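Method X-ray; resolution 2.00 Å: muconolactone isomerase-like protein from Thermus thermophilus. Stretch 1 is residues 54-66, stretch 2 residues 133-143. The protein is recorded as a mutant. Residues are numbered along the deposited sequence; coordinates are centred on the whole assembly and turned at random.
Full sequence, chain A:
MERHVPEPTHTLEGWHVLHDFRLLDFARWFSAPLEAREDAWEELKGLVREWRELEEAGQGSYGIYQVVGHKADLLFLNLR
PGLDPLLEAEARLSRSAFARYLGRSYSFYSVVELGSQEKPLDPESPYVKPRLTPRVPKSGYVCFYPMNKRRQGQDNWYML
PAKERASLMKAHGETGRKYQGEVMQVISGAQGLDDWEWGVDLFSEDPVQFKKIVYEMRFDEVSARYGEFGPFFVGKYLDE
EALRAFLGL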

# COMPACT_ATOMS: atom_id res chain seq x y z
N LEU A 54 5.00 36.72 12.38
CA LEU A 54 6.20 35.97 12.69
C LEU A 54 7.18 36.06 11.50
O LEU A 54 8.40 36.21 11.67
N GLU A 55 6.63 36.04 10.29
CA GLU A 55 7.44 36.14 9.07
C GLU A 55 8.02 37.55 8.97
O GLU A 55 9.19 37.72 8.64
N GLU A 56 7.20 38.55 9.28
CA GLU A 56 7.65 39.94 9.24
C GLU A 56 8.77 40.17 10.27
O GLU A 56 9.66 40.98 10.05
N ALA A 57 8.72 39.42 11.37
CA ALA A 57 9.73 39.52 12.42
C ALA A 57 10.98 38.70 12.12
O ALA A 57 11.95 38.73 12.89
N GLY A 58 10.97 37.98 11.00
CA GLY A 58 12.11 37.16 10.62
C GLY A 58 12.24 35.87 11.41
O GLY A 58 13.30 35.26 11.44
N GLN A 59 11.14 35.45 12.04
CA GLN A 59 11.10 34.24 12.85
C GLN A 59 10.53 33.02 12.12
O GLN A 59 10.10 32.06 12.75
N GLY A 60 10.50 33.09 10.79
CA GLY A 60 9.98 31.99 10.00
C GLY A 60 9.35 32.47 8.71
O GLY A 60 9.48 33.64 8.34
N SER A 61 8.65 31.57 8.03
CA SER A 61 7.98 31.91 6.78
C SER A 61 6.86 30.90 6.53
O SER A 61 6.83 29.84 7.15
N TYR A 62 5.92 31.25 5.65
CA TYR A 62 4.81 30.36 5.35
C TYR A 62 4.21 30.59 3.96
O TYR A 62 4.49 31.59 3.31
N GLY A 63 3.34 29.67 3.57
CA GLY A 63 2.66 29.75 2.30
C GLY A 63 1.48 28.80 2.32
O GLY A 63 1.55 27.74 2.95
N ILE A 64 0.37 29.20 1.70
CA ILE A 64 -0.82 28.35 1.63
C ILE A 64 -1.12 28.16 0.15
O ILE A 64 -1.18 29.13 -0.61
N TYR A 65 -1.33 26.90 -0.26
CA TYR A 65 -1.56 26.59 -1.66
C TYR A 65 -2.78 25.74 -1.98
O TYR A 65 -3.22 24.94 -1.17
N GLN A 66 -3.31 25.94 -3.19
CA GLN A 66 -4.43 25.15 -3.68
C GLN A 66 -3.74 24.05 -4.48
O GLN A 66 -3.09 24.34 -5.49
N THR A 133 17.70 30.24 5.80
CA THR A 133 16.41 30.77 6.20
C THR A 133 15.63 31.30 5.00
O THR A 133 15.27 32.48 4.94
N PRO A 134 15.28 30.40 4.06
CA PRO A 134 14.54 30.80 2.85
C PRO A 134 13.10 31.22 3.09
O PRO A 134 12.34 30.53 3.79
N ARG A 135 12.73 32.37 2.54
CA ARG A 135 11.37 32.86 2.66
C ARG A 135 10.57 32.30 1.50
O ARG A 135 11.06 32.22 0.38
N VAL A 136 9.33 31.91 1.79
CA VAL A 136 8.44 31.36 0.78
C VAL A 136 7.92 32.49 -0.11
O VAL A 136 7.36 33.47 0.39
N PRO A 137 8.11 32.39 -1.45
CA PRO A 137 7.64 33.44 -2.36
C PRO A 137 6.12 33.61 -2.31
O PRO A 137 5.38 32.66 -2.05
N LYS A 138 5.66 34.84 -2.55
CA LYS A 138 4.24 35.15 -2.46
C LYS A 138 3.44 35.22 -3.75
O LYS A 138 2.49 35.99 -3.86
N SER A 139 3.79 34.37 -4.71
CA SER A 139 3.09 34.31 -5.99
C SER A 139 3.53 33.05 -6.70
O SER A 139 4.44 32.36 -6.25
N GLY A 140 2.87 32.74 -7.81
CA GLY A 140 3.25 31.57 -8.57
C GLY A 140 2.78 30.23 -8.04
O GLY A 140 1.73 30.12 -7.42
N TYR A 141 3.62 29.22 -8.26
CA TYR A 141 3.31 27.85 -7.89
C TYR A 141 4.41 27.16 -7.11
O TYR A 141 5.55 27.63 -7.06
N VAL A 142 4.06 26.03 -6.50
CA VAL A 142 5.01 25.23 -5.74
C VAL A 142 4.94 23.78 -6.21
O VAL A 142 3.89 23.30 -6.63
N CYS A 143 6.10 23.13 -6.21
CA CYS A 143 6.22 21.72 -6.55
C CYS A 143 6.98 21.10 -5.38
O CYS A 143 8.09 21.54 -5.07

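Packing between residues 54-66 and 133-143 of the muconolactone isomerase-like protein, two stretches of one chain that bury 510 Å² between them. The strongest polar feature is the salt bridge between Glu55 and Lys138. Both side chains leave their backbones sideways, and their ends then approach each other: Glu55 is t at chi1 and chi2, while Lys138 is m, m, t, t, a bend at the root followed by an extended reach. Lys138 NZ donates to Glu55 OE2 at 2.8 Å and more weakly to Glu55 OE1 at 3.0 Å. The same ammonium donates to the backbone carbonyl, Tyr62 O, at 2.8 Å from Lys138 NZ, so the lysine ties the last helical turn and the strand of the first stretch to the second. Lys138 NZ also lies 4.3 Å from the centroid of the Tyr62 ring, 28° off the ring normal, an off-centre cation-pi contact. Tyr62 points its CB away (chi1 p, 84°), yet its ring remains within reach of the ammonium. Water 3 lies 3.0 Å from Tyr62 OH and accepts a weak bond from Lys138 NZ at 3.5 Å.

Glu55 OE2 serves its own stretch as well, accepting from Ser61 OG at 2.7 Å and from Tyr62 N at 3.2 Å. While donating to the carboxylate, the hydroxyl also accepts across the interface: Val136 N donates to Ser61 OG at 2.8 Å with a nearly straight 171° angle. Ser61 is t and points toward the second stretch, which places its hydroxyl between carboxylate and amide in a short relay.

Arg135, sideways at CB with chi1 between wells at -91°, brings its end back to the first stretch. Arg135 NH1 lies 3.7 Å from Gly58 CA, where positive phi closes the helix in a Schellman motif and suits glycine. Arg135 NH2 is anchored within its own stretch by donating to Thr133 O at 2.9 Å. Two waters complete this edge. Water 1 donates to Glu55 O at 2.8 Å and Gly60 O at 2.6 Å and accepts weakly from Arg135 NE at 2.9 Å; water 2 donates to Gly58 O at 2.8 Å and accepts from Arg135 NH1 at 3.1 Å.

Beyond the polar cluster the packing turns apolar. Val136 (t) points toward the first stretch, its CB 3.4 Å from Tyr62 O and its CG1 4.1 Å from Gly63 CA. The bare glycine matters here: an ideal CB on Gly63 would come within 2.8 Å of Val136 CG1, a clash. Tyr65 (m), also pointing in, sits between two valines. Val136 CG1 lies at the ring edge, 2.9 Å from Tyr65 OH, whereas Val142 (p) lays CG1 over one face, 3.6 Å from Val142 CG1 to the centroid of the Tyr65 ring, in a CH-pi contact. Water 4 lies 2.7 Å from Tyr65 OH and donates to Pro137 O at 2.7 Å, linking the phenol to the second backbone.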

# COMPACT_ATOMS: atom_id res chain seq x y z
CB LEU A 54 5.78 34.53 12.98
CG LEU A 54 6.71 33.37 13.31
CD1 LEU A 54 5.93 32.36 14.15
CD2 LEU A 54 7.19 32.73 12.03
CB GLU A 55 6.58 35.82 7.85
CG GLU A 55 7.34 35.81 6.53
CD GLU A 55 6.45 35.43 5.37
OE1 GLU A 55 5.64 36.28 4.95
OE2 GLU A 55 6.56 34.29 4.89
CB GLU A 56 6.48 40.89 9.50
CG GLU A 56 5.40 40.83 8.42
CD GLU A 56 4.20 41.72 8.70
OE1 GLU A 56 3.37 41.91 7.79
OE2 GLU A 56 4.08 42.24 9.84
CB ALA A 57 9.13 39.09 13.76
CB GLN A 59 10.28 34.48 14.12
CG GLN A 59 10.75 35.64 14.98
CD GLN A 59 12.20 35.50 15.39
OE1 GLN A 59 12.68 34.41 15.69
NE2 GLN A 59 12.92 36.62 15.39
CB SER A 61 8.99 31.88 5.62
OG SER A 61 8.43 32.42 4.43
CB TYR A 62 3.68 30.52 6.38
CG TYR A 62 2.75 31.67 6.08
CD1 TYR A 62 1.49 31.44 5.50
CD2 TYR A 62 3.14 32.99 6.30
CE1 TYR A 62 0.66 32.50 5.16
CE2 TYR A 62 2.30 34.06 5.95
CZ TYR A 62 1.07 33.80 5.38
OH TYR A 62 0.24 34.84 5.03
CB ILE A 64 -2.03 28.96 2.37
CG1 ILE A 64 -1.71 29.07 3.87
CG2 ILE A 64 -3.27 28.10 2.15
CD1 ILE A 64 -2.83 29.67 4.71
CB TYR A 65 -0.35 25.86 -2.23
CG TYR A 65 0.98 26.52 -1.94
CD1 TYR A 65 1.61 27.29 -2.92
CD2 TYR A 65 1.61 26.36 -0.71
CE1 TYR A 65 2.83 27.89 -2.67
CE2 TYR A 65 2.83 26.95 -0.46
CZ TYR A 65 3.44 27.72 -1.44
OH TYR A 65 4.66 28.30 -1.21
CB GLN A 66 -5.34 25.97 -4.60
CG GLN A 66 -6.53 25.17 -5.13
CD GLN A 66 -7.48 26.00 -5.97
OE1 GLN A 66 -8.30 25.46 -6.72
NE2 GLN A 66 -7.39 27.31 -5.84
CB THR A 133 16.60 31.90 7.24
OG1 THR A 133 17.43 32.92 6.68
CG2 THR A 133 17.26 31.36 8.49
CB PRO A 134 14.62 29.54 1.99
CG PRO A 134 14.50 28.44 3.02
CD PRO A 134 15.41 28.93 4.14
CB ARG A 135 11.33 34.39 2.60
CG ARG A 135 11.43 35.08 3.95
CD ARG A 135 12.79 34.87 4.60
NE ARG A 135 12.95 35.72 5.78
CZ ARG A 135 14.06 35.79 6.51
NH1 ARG A 135 14.10 36.60 7.56
NH2 ARG A 135 15.11 35.04 6.22
CB VAL A 136 7.23 30.65 1.45
CG1 VAL A 136 6.26 30.16 0.41
CG2 VAL A 136 7.72 29.50 2.31
CB PRO A 137 8.16 32.97 -3.73
CG PRO A 137 8.33 31.50 -3.57
CD PRO A 137 8.87 31.36 -2.17
CB LYS A 138 4.06 36.45 -1.67
CG LYS A 138 4.82 36.48 -0.36
CD LYS A 138 4.35 35.39 0.58
CE LYS A 138 5.16 35.39 1.86
NZ LYS A 138 4.66 34.37 2.82
CB SER A 139 3.43 35.53 -6.86
OG SER A 139 4.81 35.55 -7.20
CB TYR A 141 3.04 27.04 -9.17
CG TYR A 141 1.98 27.67 -10.05
CD1 TYR A 141 0.65 27.24 -10.00
CD2 TYR A 141 2.29 28.77 -10.86
CE1 TYR A 141 -0.35 27.90 -10.72
CE2 TYR A 141 1.30 29.43 -11.58
CZ TYR A 141 -0.01 28.99 -11.51
OH TYR A 141 -0.99 29.69 -12.19
CB VAL A 142 4.71 25.26 -4.21
CG1 VAL A 142 3.39 24.56 -3.90
CG2 VAL A 142 5.85 24.58 -3.44
CB CYS A 143 7.03 21.50 -7.83
SG CYS A 143 7.57 19.76 -8.07
O HOH W 1 11.01 35.75 7.90
O HOH W 2 15.63 35.93 10.13
O HOH W 3 1.97 36.53 3.31
O HOH W 4 5.18 30.18 -3.08